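Local structure of glyoxylate reductase (Paecilomyces sp. J18, 3WNV) at residues D11-L22 with Y297-L308; V79-Y89 with G101-V111. The protein probably catalyses the reduction of glyoxylate with a nicotinamide cofactor, as a member of the D-isomer specific 2-hydroxyacid dehydrogenase family. All coordinates share one frame; numbering follows the deposited sequence.

Contact 1 of 2, residues D11-L22 with Y297-L308; sequences DIVHARAEWEAL and YETQKEMELLVL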
loop_
_atom_site.group_PDB
_atom_site.type_symbol
_atom_site.label_atom_id
_atom_site.label_comp_id
_atom_site.label_asym_id
_atom_site.label_seq_id
_atom_site.Cartn_x
_atom_site.Cartn_y
_atom_site.Cartn_z
ATOM N N ASP A 11 7.653 -16.397 0.868
ATOM C CA ASP A 11 8.764 -16.520 -0.077
ATOM C C ASP A 11 9.671 -15.293 -0.010
ATOM O O ASP A 11 9.217 -14.179 0.299
ATOM C CB ASP A 11 8.251 -16.594 -1.525
ATOM C CG ASP A 11 7.332 -17.785 -1.793
ATOM O OD1 ASP A 11 7.475 -18.850 -1.146
ATOM O OD2 ASP A 11 6.458 -17.640 -2.690
ATOM N N ILE A 12 10.944 -15.507 -0.350
ATOM C CA ILE A 12 11.856 -14.422 -0.685
ATOM C C ILE A 12 12.283 -14.675 -2.143
ATOM O O ILE A 12 12.764 -15.754 -2.488
ATOM C CB ILE A 12 13.059 -14.354 0.311
ATOM C CG1 ILE A 12 12.574 -13.807 1.678
ATOM C CG2 ILE A 12 14.194 -13.543 -0.258
ATOM C CD1 ILE A 12 13.625 -13.872 2.809
ATOM N N VAL A 13 12.023 -13.684 -2.986
ATOM C CA VAL A 13 12.125 -13.844 -4.430
ATOM C C VAL A 13 13.472 -13.389 -4.933
ATOM O O VAL A 13 14.104 -14.072 -5.754
ATOM C CB VAL A 13 11.044 -13.028 -5.153
ATOM C CG1 VAL A 13 11.142 -13.248 -6.672
ATOM C CG2 VAL A 13 9.645 -13.355 -4.623
ATOM N N HIS A 14 13.935 -12.243 -4.446
ATOM C CA HIS A 14 15.097 -11.604 -5.064
ATOM C C HIS A 14 16.346 -11.634 -4.209
ATOM O O HIS A 14 17.438 -11.410 -4.726
ATOM C CB HIS A 14 14.805 -10.146 -5.406
ATOM C CG HIS A 14 13.578 -9.960 -6.229
ATOM N ND1 HIS A 14 13.547 -10.245 -7.577
ATOM C CD2 HIS A 14 12.335 -9.536 -5.896
ATOM C CE1 HIS A 14 12.329 -9.988 -8.040
ATOM N NE2 HIS A 14 11.574 -9.576 -7.035
ATOM N N ALA A 15 16.187 -11.878 -2.912
ATOM C CA ALA A 15 17.287 -11.668 -1.979
ATOM C C ALA A 15 17.595 -12.924 -1.183
ATOM O O ALA A 15 17.986 -12.845 -0.011
ATOM C CB ALA A 15 16.976 -10.525 -1.071
ATOM N N ARG A 16 17.444 -14.085 -1.835
ATOM C CA ARG A 16 17.690 -15.353 -1.184
ATOM C C ARG A 16 19.118 -15.408 -0.627
ATOM O O ARG A 16 19.335 -15.948 0.446
ATOM C CB ARG A 16 17.452 -16.531 -2.142
ATOM C CG ARG A 16 15.986 -16.898 -2.362
ATOM C CD ARG A 16 15.281 -17.457 -1.087
ATOM N NE ARG A 16 15.992 -18.530 -0.374
ATOM C CZ ARG A 16 15.439 -19.309 0.565
ATOM N NH1 ARG A 16 14.163 -19.184 0.895
ATOM N NH2 ARG A 16 16.153 -20.232 1.165
ATOM N N ALA A 17 20.095 -14.864 -1.360
ATOM C CA ALA A 17 21.490 -14.875 -0.897
ATOM C C ALA A 17 21.671 -14.173 0.437
ATOM O O ALA A 17 22.407 -14.654 1.301
ATOM C CB ALA A 17 22.384 -14.244 -1.920
ATOM N N GLU A 18 20.982 -13.050 0.592
ATOM C CA GLU A 18 21.067 -12.231 1.803
ATOM C C GLU A 18 20.391 -12.943 2.968
ATOM O O GLU A 18 20.839 -12.821 4.109
ATOM C CB GLU A 18 20.452 -10.844 1.560
ATOM C CG GLU A 18 21.351 -9.895 0.705
ATOM C CD GLU A 18 21.343 -10.169 -0.802
ATOM O OE1 GLU A 18 20.541 -11.003 -1.289
ATOM O OE2 GLU A 18 22.142 -9.520 -1.526
ATOM N N TRP A 19 19.297 -13.668 2.696
ATOM C CA TRP A 19 18.661 -14.487 3.725
ATOM C C TRP A 19 19.616 -15.603 4.149
ATOM O O TRP A 19 19.901 -15.740 5.331
ATOM C CB TRP A 19 17.310 -15.062 3.231
ATOM C CG TRP A 19 16.752 -16.192 4.094
ATOM C CD1 TRP A 19 16.776 -17.525 3.800
ATOM C CD2 TRP A 19 16.077 -16.084 5.359
ATOM N NE1 TRP A 19 16.183 -18.242 4.787
ATOM C CE2 TRP A 19 15.743 -17.389 5.765
ATOM C CE3 TRP A 19 15.746 -15.009 6.192
ATOM C CZ2 TRP A 19 15.064 -17.665 6.969
ATOM C CZ3 TRP A 19 15.084 -15.271 7.387
ATOM C CH2 TRP A 19 14.747 -16.593 7.767
ATOM N N GLU A 20 20.140 -16.372 3.195
ATOM C CA GLU A 20 21.033 -17.484 3.544
ATOM C C GLU A 20 22.242 -17.007 4.329
ATOM O O GLU A 20 22.742 -17.709 5.208
ATOM C CB GLU A 20 21.493 -18.214 2.292
ATOM C CG GLU A 20 20.340 -18.771 1.468
ATOM C CD GLU A 20 19.684 -20.006 2.073
ATOM O OE1 GLU A 20 20.073 -20.457 3.184
ATOM O OE2 GLU A 20 18.772 -20.542 1.402
ATOM N N ALA A 21 22.709 -15.806 4.016
ATOM C CA ALA A 21 23.856 -15.245 4.722
ATOM C C ALA A 21 23.640 -15.107 6.238
ATOM O O ALA A 21 24.587 -15.153 7.005
ATOM C CB ALA A 21 24.233 -13.922 4.108
ATOM N N LEU A 22 22.398 -14.941 6.677
ATOM C CA LEU A 22 22.113 -14.821 8.119
ATOM C C LEU A 22 22.363 -16.092 8.898
ATOM O O LEU A 22 22.295 -16.091 10.128
ATOM C CB LEU A 22 20.656 -14.381 8.359
ATOM C CG LEU A 22 20.252 -13.031 7.763
ATOM C CD1 LEU A 22 18.725 -12.887 7.812
ATOM C CD2 LEU A 22 20.912 -11.875 8.513
ATOM N N TYR A 297 11.337 -5.161 -10.612
ATOM C CA TYR A 297 12.475 -5.905 -10.120
ATOM C C TYR A 297 13.203 -5.078 -9.096
ATOM O O TYR A 297 13.602 -5.570 -8.059
ATOM C CB TYR A 297 13.423 -6.222 -11.276
ATOM C CG TYR A 297 12.974 -7.424 -12.072
ATOM C CD1 TYR A 297 13.249 -8.710 -11.614
ATOM C CD2 TYR A 297 12.285 -7.275 -13.288
ATOM C CE1 TYR A 297 12.829 -9.825 -12.318
ATOM C CE2 TYR A 297 11.859 -8.398 -14.003
ATOM C CZ TYR A 297 12.140 -9.663 -13.498
ATOM O OH TYR A 297 11.741 -10.785 -14.189
ATOM N N GLU A 298 13.351 -3.792 -9.389
ATOM C CA GLU A 298 14.224 -2.978 -8.566
ATOM C C GLU A 298 13.567 -2.650 -7.231
ATOM O O GLU A 298 14.224 -2.724 -6.192
ATOM C CB GLU A 298 14.578 -1.705 -9.312
ATOM C CG GLU A 298 15.385 -1.981 -10.570
ATOM C CD GLU A 298 14.547 -2.149 -11.842
ATOM O OE1 GLU A 298 13.311 -2.329 -11.757
ATOM O OE2 GLU A 298 15.150 -2.104 -12.945
ATOM N N THR A 299 12.302 -2.244 -7.276
ATOM C CA THR A 299 11.537 -2.011 -6.046
ATOM C C THR A 299 11.347 -3.265 -5.155
ATOM O O THR A 299 11.584 -3.206 -3.946
ATOM C CB THR A 299 10.236 -1.335 -6.348
ATOM O OG1 THR A 299 10.518 -0.032 -6.897
ATOM C CG2 THR A 299 9.397 -1.190 -5.060
ATOM N N GLN A 300 10.895 -4.373 -5.725
ATOM C CA GLN A 300 10.765 -5.596 -4.917
ATOM C C GLN A 300 12.062 -6.009 -4.272
ATOM O O GLN A 300 12.037 -6.448 -3.130
ATOM C CB GLN A 300 10.174 -6.773 -5.724
ATOM C CG GLN A 300 8.667 -6.621 -5.939
ATOM C CD GLN A 300 8.053 -7.862 -6.559
ATOM O OE1 GLN A 300 8.766 -8.783 -6.984
ATOM N NE2 GLN A 300 6.737 -7.906 -6.592
ATOM N N LYS A 301 13.205 -5.881 -4.971
ATOM C CA LYS A 301 14.450 -6.355 -4.360
ATOM C C LYS A 301 14.857 -5.351 -3.302
ATOM O O LYS A 301 15.323 -5.731 -2.232
ATOM C CB LYS A 301 15.581 -6.491 -5.376
ATOM C CG LYS A 301 16.864 -6.999 -4.692
ATOM C CD LYS A 301 17.866 -7.556 -5.698
ATOM C CE LYS A 301 19.104 -8.045 -4.958
ATOM N NZ LYS A 301 19.995 -8.747 -5.889
ATOM N N GLU A 302 14.614 -4.067 -3.560
ATOM C CA GLU A 302 14.980 -3.065 -2.537
ATOM C C GLU A 302 14.153 -3.286 -1.270
ATOM O O GLU A 302 14.659 -3.133 -0.152
ATOM C CB GLU A 302 14.746 -1.651 -3.029
ATOM C CG GLU A 302 15.070 -0.572 -1.990
ATOM C CD GLU A 302 16.567 -0.441 -1.671
ATOM O OE1 GLU A 302 17.431 -1.041 -2.367
ATOM O OE2 GLU A 302 16.882 0.267 -0.685
ATOM N N MET A 303 12.891 -3.670 -1.443
ATOM C CA MET A 303 12.018 -3.912 -0.277
ATOM C C MET A 303 12.524 -5.138 0.520
ATOM O O MET A 303 12.695 -5.054 1.728
ATOM C CB MET A 303 10.569 -4.076 -0.714
ATOM C CG MET A 303 9.840 -2.747 -1.210
ATOM S SD MET A 303 8.373 -3.256 -2.072
ATOM C CE MET A 303 7.283 -3.507 -0.672
ATOM N N GLU A 304 12.737 -6.267 -0.152
ATOM C CA GLU A 304 13.377 -7.421 0.517
ATOM C C GLU A 304 14.676 -7.099 1.262
ATOM O O GLU A 304 14.863 -7.587 2.391
ATOM C CB GLU A 304 13.561 -8.577 -0.455
ATOM C CG GLU A 304 12.243 -9.172 -0.865
ATOM C CD GLU A 304 12.353 -10.373 -1.769
ATOM O OE1 GLU A 304 13.420 -10.616 -2.383
ATOM O OE2 GLU A 304 11.331 -11.071 -1.919
ATOM N N LEU A 305 15.585 -6.358 0.631
ATOM C CA LEU A 305 16.871 -6.037 1.248
ATOM C C LEU A 305 16.687 -5.206 2.517
ATOM O O LEU A 305 17.419 -5.398 3.502
ATOM C CB LEU A 305 17.810 -5.339 0.256
ATOM C CG LEU A 305 18.316 -6.212 -0.887
ATOM C CD1 LEU A 305 19.150 -5.379 -1.854
ATOM C CD2 LEU A 305 19.124 -7.376 -0.367
ATOM N N LEU A 306 15.722 -4.279 2.485
ATOM C CA LEU A 306 15.404 -3.467 3.661
ATOM C C LEU A 306 14.898 -4.318 4.820
ATOM O O LEU A 306 15.302 -4.123 5.958
ATOM C CB LEU A 306 14.383 -2.358 3.313
ATOM C CG LEU A 306 14.011 -1.384 4.448
ATOM C CD1 LEU A 306 15.243 -0.720 5.084
ATOM C CD2 LEU A 306 13.072 -0.363 3.858
ATOM N N VAL A 307 14.035 -5.292 4.541
ATOM C CA VAL A 307 13.583 -6.195 5.591
ATOM C C VAL A 307 14.744 -7.004 6.158
ATOM O O VAL A 307 14.859 -7.189 7.380
ATOM C CB VAL A 307 12.487 -7.156 5.061
ATOM C CG1 VAL A 307 11.895 -7.982 6.215
ATOM C CG2 VAL A 307 11.375 -6.352 4.389
ATOM N N LEU A 308 15.639 -7.469 5.278
ATOM C CA LEU A 308 16.705 -8.349 5.720
ATOM C C LEU A 308 17.734 -7.543 6.505
ATOM O O LEU A 308 18.356 -8.064 7.415
ATOM C CB LEU A 308 17.313 -9.122 4.542
ATOM C CG LEU A 308 16.339 -10.193 4.000
ATOM C CD1 LEU A 308 16.760 -10.669 2.603
ATOM C CD2 LEU A 308 16.219 -11.387 4.950
HETATM O O HOH W 1 9.592 -11.356 0.188
HETATM O O HOH W 2 20.618 -11.355 -3.875
HETATM O O HOH W 3 18.182 -10.788 -7.231
HETATM O O HOH W 4 22.412 -8.344 -3.971
#
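The buried carboxylate of E304 takes bonds from the loop that leads into helix 16-21, one oxygen to each of two successive backbone amides. V13 N gives E304 OE2 an almost straight bond (2.9 Å, 177°), reaching that oxygen on its syn side, tilted a little out of the carboxylate plane. H14 N meets the syn lone pair of E304 OE1 at 2.7 Å and more bent, at 152°. The E304 chain is extended beyond CG, which carries the head to these amides. Water 1 donates to E304 OE2 and to D11 O, so OE2 accepts twice. The amides and the adjacent helix start, with A15 as N-cap, would probably stabilise the ionised form of E304.

The H14 ring bonds Q300: NE2 donates in the ring plane to a lone pair of Q300 OE1 (2.9 Å), nearly straight. K301, stretched out past the H14 CB, reaches H14 O through water 3, which accepts from NZ at 3.0 Å; water 4 joins the same amine to E18 OE2. L308 CD1 lies 3.7 Å from A15 CB, and L308 CD2 meets the W19 ring edge at CE3 (3.9 Å). The nearly parallel helices, 9° between axes, flank the parallel sheet of the flavodoxin-like substrate domain of this family (I12, E304 and L308 reach Y55 of strand 51-57), to which the C-terminal helix returns after the nucleotide-binding domain.

Contact 2 of 2, residues V79-Y89 with G101-V111; sequences VKYICHNGAGY and GIAISSTPIAV. With SO4 (sulfate ion), chain C.
I102 wedges its side chain against V79 and I82: CG2 rests 3.7 Å from I82 CG1, while CD1 approaches V79 CG1 at 4.0 Å. The next isoleucine on the same face, I104, lies alongside I82 and points the same way. Its chi2 of -80° folds CD1 back against I82 CB (3.5 Å), and I82 meets methyls of both isoleucines, I102 CG2 and I104 CD1. With I102 cut back to an alanine, the hollow beside I82 CG1 would probably be left unfilled and V79 CG1 would lose its apolar partner. Helix 94-99 covers this face through A97, as expected for a beta-alpha-beta unit whose parallel strands, 81-85 and 103-105, exchange backbone bonds such as I82 N to A103 O at 2.9 Å. On the face of Y81 and C83, strand 103-105 offers only small side chains: A103 CB lies by the Y81 ring and S105 OG by C83 CB and SG. Past the strands the chain turns at G86, whose backbone angles (phi 151°, psi 146°) would jam a CB against the carbonyl O of N85 and bring it into H84 NE2. The G86 O carbonyl then takes T107 N (2.9 Å), and S106 CB packs obliquely against the Y89 ring. A87 CB presses tightly on V111 CG2 at 3.5 Å, while A87 N and G88 N donate to sulfate oxygens O2 and O3, the latter at 2.8 Å.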
loop_
_atom_site.group_PDB
_atom_site.type_symbol
_atom_site.label_atom_id
_atom_site.label_comp_id
_atom_site.label_asym_id
_atom_site.label_seq_id
_atom_site.Cartn_x
_atom_site.Cartn_y
_atom_site.Cartn_z
ATOM N N VAL A 79 9.843 -14.763 20.494
ATOM C CA VAL A 79 9.790 -13.802 19.374
ATOM C C VAL A 79 9.925 -12.366 19.855
ATOM O O VAL A 79 9.170 -11.914 20.727
ATOM C CB VAL A 79 8.503 -13.926 18.598
ATOM C CG1 VAL A 79 8.448 -12.875 17.444
ATOM C CG2 VAL A 79 8.335 -15.351 18.068
ATOM N N LYS A 80 10.924 -11.664 19.329
ATOM C CA LYS A 80 11.159 -10.280 19.733
ATOM C C LYS A 80 10.991 -9.287 18.611
ATOM O O LYS A 80 10.869 -8.109 18.872
ATOM C CB LYS A 80 12.501 -10.116 20.451
ATOM C CG LYS A 80 12.565 -10.978 21.709
ATOM C CD LYS A 80 13.338 -10.328 22.854
ATOM C CE LYS A 80 14.746 -9.911 22.443
ATOM N NZ LYS A 80 15.674 -9.817 23.622
ATOM N N TYR A 81 10.989 -9.774 17.369
ATOM C CA TYR A 81 10.974 -8.934 16.174
ATOM C C TYR A 81 10.105 -9.562 15.099
ATOM O O TYR A 81 10.134 -10.783 14.882
ATOM C CB TYR A 81 12.378 -8.759 15.597
ATOM C CG TYR A 81 13.324 -8.148 16.570
ATOM C CD1 TYR A 81 13.363 -6.765 16.763
ATOM C CD2 TYR A 81 14.151 -8.946 17.338
ATOM C CE1 TYR A 81 14.221 -6.210 17.715
ATOM C CE2 TYR A 81 15.018 -8.395 18.270
ATOM C CZ TYR A 81 15.041 -7.025 18.448
ATOM O OH TYR A 81 15.891 -6.490 19.378
ATOM N N ILE A 82 9.364 -8.728 14.386
ATOM C CA ILE A 82 8.728 -9.156 13.160
ATOM C C ILE A 82 9.102 -8.128 12.147
ATOM O O ILE A 82 8.815 -6.931 12.312
ATOM C CB ILE A 82 7.203 -9.180 13.267
ATOM C CG1 ILE A 82 6.779 -10.247 14.252
ATOM C CG2 ILE A 82 6.546 -9.484 11.883
ATOM C CD1 ILE A 82 5.280 -10.075 14.622
ATOM N N CYS A 83 9.784 -8.578 11.108
ATOM C CA CYS A 83 10.258 -7.699 10.067
ATOM C C CYS A 83 9.412 -7.936 8.843
ATOM O O CYS A 83 9.452 -8.997 8.228
ATOM C CB CYS A 83 11.753 -7.952 9.818
ATOM S SG CYS A 83 12.753 -7.602 11.339
ATOM N N HIS A 84 8.605 -6.927 8.506
ATOM C CA HIS A 84 7.552 -7.022 7.521
ATOM C C HIS A 84 7.917 -6.358 6.193
ATOM O O HIS A 84 8.426 -5.227 6.153
ATOM C CB HIS A 84 6.290 -6.337 8.119
ATOM C CG HIS A 84 5.137 -6.212 7.149
ATOM N ND1 HIS A 84 4.289 -7.263 6.853
ATOM C CD2 HIS A 84 4.719 -5.160 6.407
ATOM C CE1 HIS A 84 3.363 -6.837 5.994
ATOM N NE2 HIS A 84 3.617 -5.574 5.697
ATOM N N ASN A 85 7.661 -7.074 5.108
ATOM C CA ASN A 85 7.894 -6.570 3.762
ATOM C C ASN A 85 6.624 -5.874 3.305
ATOM O O ASN A 85 5.597 -6.503 2.996
ATOM C CB ASN A 85 8.281 -7.711 2.831
ATOM C CG ASN A 85 8.621 -7.216 1.450
ATOM O OD1 ASN A 85 8.177 -6.143 1.055
ATOM N ND2 ASN A 85 9.403 -7.977 0.712
ATOM N N GLY A 86 6.687 -4.555 3.279
ATOM C CA GLY A 86 5.523 -3.772 2.839
ATOM C C GLY A 86 5.506 -2.413 3.510
ATOM O O GLY A 86 5.945 -2.296 4.640
ATOM N N ALA A 87 5.024 -1.367 2.823
ATOM C CA ALA A 87 4.969 -0.073 3.484
ATOM C C ALA A 87 3.680 -0.016 4.307
ATOM O O ALA A 87 3.598 0.696 5.289
ATOM C CB ALA A 87 4.946 1.068 2.428
ATOM N N GLY A 88 2.682 -0.782 3.887
ATOM C CA GLY A 88 1.457 -0.898 4.660
ATOM C C GLY A 88 1.534 -2.184 5.474
ATOM O O GLY A 88 2.070 -3.185 5.004
ATOM N N TYR A 89 0.986 -2.157 6.684
ATOM C CA TYR A 89 1.019 -3.353 7.562
ATOM C C TYR A 89 -0.291 -3.490 8.326
ATOM O O TYR A 89 -0.296 -3.772 9.519
ATOM C CB TYR A 89 2.223 -3.285 8.507
ATOM C CG TYR A 89 2.468 -1.907 9.096
ATOM C CD1 TYR A 89 3.248 -0.967 8.418
ATOM C CD2 TYR A 89 1.900 -1.537 10.324
ATOM C CE1 TYR A 89 3.489 0.280 8.948
ATOM C CE2 TYR A 89 2.142 -0.295 10.867
ATOM C CZ TYR A 89 2.906 0.621 10.164
ATOM O OH TYR A 89 3.107 1.856 10.719
ATOM N N GLY A 101 5.753 -7.780 23.687
ATOM C CA GLY A 101 7.189 -7.497 23.664
ATOM C C GLY A 101 7.848 -7.697 22.295
ATOM O O GLY A 101 9.031 -8.027 22.202
ATOM N N ILE A 102 7.099 -7.484 21.229
ATOM C CA ILE A 102 7.613 -7.666 19.857
ATOM C C ILE A 102 7.716 -6.324 19.116
ATOM O O ILE A 102 6.752 -5.560 19.068
ATOM C CB ILE A 102 6.692 -8.617 19.048
ATOM C CG1 ILE A 102 6.536 -9.963 19.754
ATOM C CG2 ILE A 102 7.188 -8.775 17.597
ATOM C CD1 ILE A 102 5.461 -10.837 19.117
ATOM N N ALA A 103 8.888 -6.048 18.547
ATOM C CA ALA A 103 9.118 -4.837 17.751
ATOM C C ALA A 103 8.865 -5.155 16.297
ATOM O O ALA A 103 9.238 -6.241 15.838
ATOM C CB ALA A 103 10.537 -4.326 17.953
ATOM N N ILE A 104 8.225 -4.231 15.568
ATOM C CA ILE A 104 7.863 -4.453 14.177
ATOM C C ILE A 104 8.552 -3.422 13.297
ATOM O O ILE A 104 8.579 -2.237 13.633
ATOM C CB ILE A 104 6.348 -4.216 13.981
ATOM C CG1 ILE A 104 5.549 -5.026 15.009
ATOM C CG2 ILE A 104 5.915 -4.525 12.563
ATOM C CD1 ILE A 104 5.381 -6.479 14.661
ATOM N N SER A 105 9.120 -3.869 12.179
ATOM C CA SER A 105 9.596 -2.954 11.148
ATOM C C SER A 105 8.815 -3.137 9.860
ATOM O O SER A 105 8.204 -4.188 9.629
ATOM C CB SER A 105 11.120 -3.142 10.933
ATOM O OG SER A 105 11.390 -4.386 10.337
ATOM N N SER A 106 8.764 -2.100 9.010
ATOM C CA SER A 106 8.083 -2.212 7.718
ATOM C C SER A 106 9.076 -1.705 6.699
ATOM O O SER A 106 10.267 -1.550 7.039
ATOM C CB SER A 106 6.820 -1.323 7.670
ATOM O OG SER A 106 7.184 -0.039 8.149
ATOM N N THR A 107 8.606 -1.442 5.485
ATOM C CA THR A 107 9.483 -0.931 4.419
ATOM C C THR A 107 8.957 0.384 3.833
ATOM O O THR A 107 8.407 0.366 2.728
ATOM C CB THR A 107 9.643 -1.923 3.281
ATOM O OG1 THR A 107 8.364 -2.206 2.675
ATOM C CG2 THR A 107 10.264 -3.226 3.795
ATOM N N PRO A 108 9.281 1.501 4.521
ATOM C CA PRO A 108 8.950 2.898 4.145
ATOM C C PRO A 108 10.071 3.652 3.397
ATOM O O PRO A 108 11.182 3.573 3.767
ATOM C CB PRO A 108 8.828 3.568 5.507
ATOM C CG PRO A 108 9.916 2.895 6.283
ATOM C CD PRO A 108 9.713 1.432 5.927
ATOM N N ILE A 109 9.768 4.280 2.272
ATOM C CA ILE A 109 10.815 4.840 1.422
ATOM C C ILE A 109 11.521 3.936 0.418
ATOM O O ILE A 109 12.308 4.433 -0.312
ATOM C CB ILE A 109 12.019 5.411 2.162
ATOM C CG1 ILE A 109 11.643 6.179 3.419
ATOM C CG2 ILE A 109 12.799 6.297 1.204
ATOM C CD1 ILE A 109 12.845 6.950 3.980
ATOM N N ALA A 110 11.138 2.695 0.279
ATOM C CA ALA A 110 11.469 1.829 -0.799
ATOM C C ALA A 110 10.316 1.765 -1.801
ATOM O O ALA A 110 10.548 1.576 -2.938
ATOM C CB ALA A 110 11.829 0.495 -0.310
ATOM N N VAL A 111 9.089 1.909 -1.321
ATOM C CA VAL A 111 7.927 1.798 -2.212
ATOM C C VAL A 111 7.619 3.094 -2.956
ATOM O O VAL A 111 6.793 3.088 -3.877
ATOM C CB VAL A 111 6.648 1.380 -1.437
ATOM C CG1 VAL A 111 6.857 0.087 -0.662
ATOM C CG2 VAL A 111 6.230 2.493 -0.499
HETATM S S SO4 C . 2.434 -1.950 0.266
HETATM O O1 SO4 C . 1.176 -1.613 -0.379
HETATM O O2 SO4 C . 3.318 -0.792 0.369
HETATM O O3 SO4 C . 2.094 -2.357 1.660
HETATM O O4 SO4 C . 3.120 -2.986 -0.480
HETATM O O HOH W 5 11.621 -6.719 21.000
HETATM O O HOH W 6 10.887 -4.428 7.557
HETATM O O HOH W 7 5.864 1.729 6.326
#

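Overall arrangement
Contact 2 is nested along the chain within the loop that contact 1 closes, with centres about 14 Å apart. Helix 297-317 connects them: M303 and V307, turned from segment 11-22, reach contact 2, while E304 serves both, its carboxylate taking the amides of contact 1 and its CG lying 3.5 Å from N85 ND2. V307 touches both segments of contact 2, with CG1 3.3 Å from C83 O and CG2 3.4 Å from T107 CG2; M303 CE reaches N85 OD1 at 3.3 Å. E304 and N85 also both meet Y55 of strand 51-57. The sulfate, probably from the crystallisation liquor, is held by A87 and G88 amides and R244 NH2, consistent with the substrate-carboxylate site of relatives.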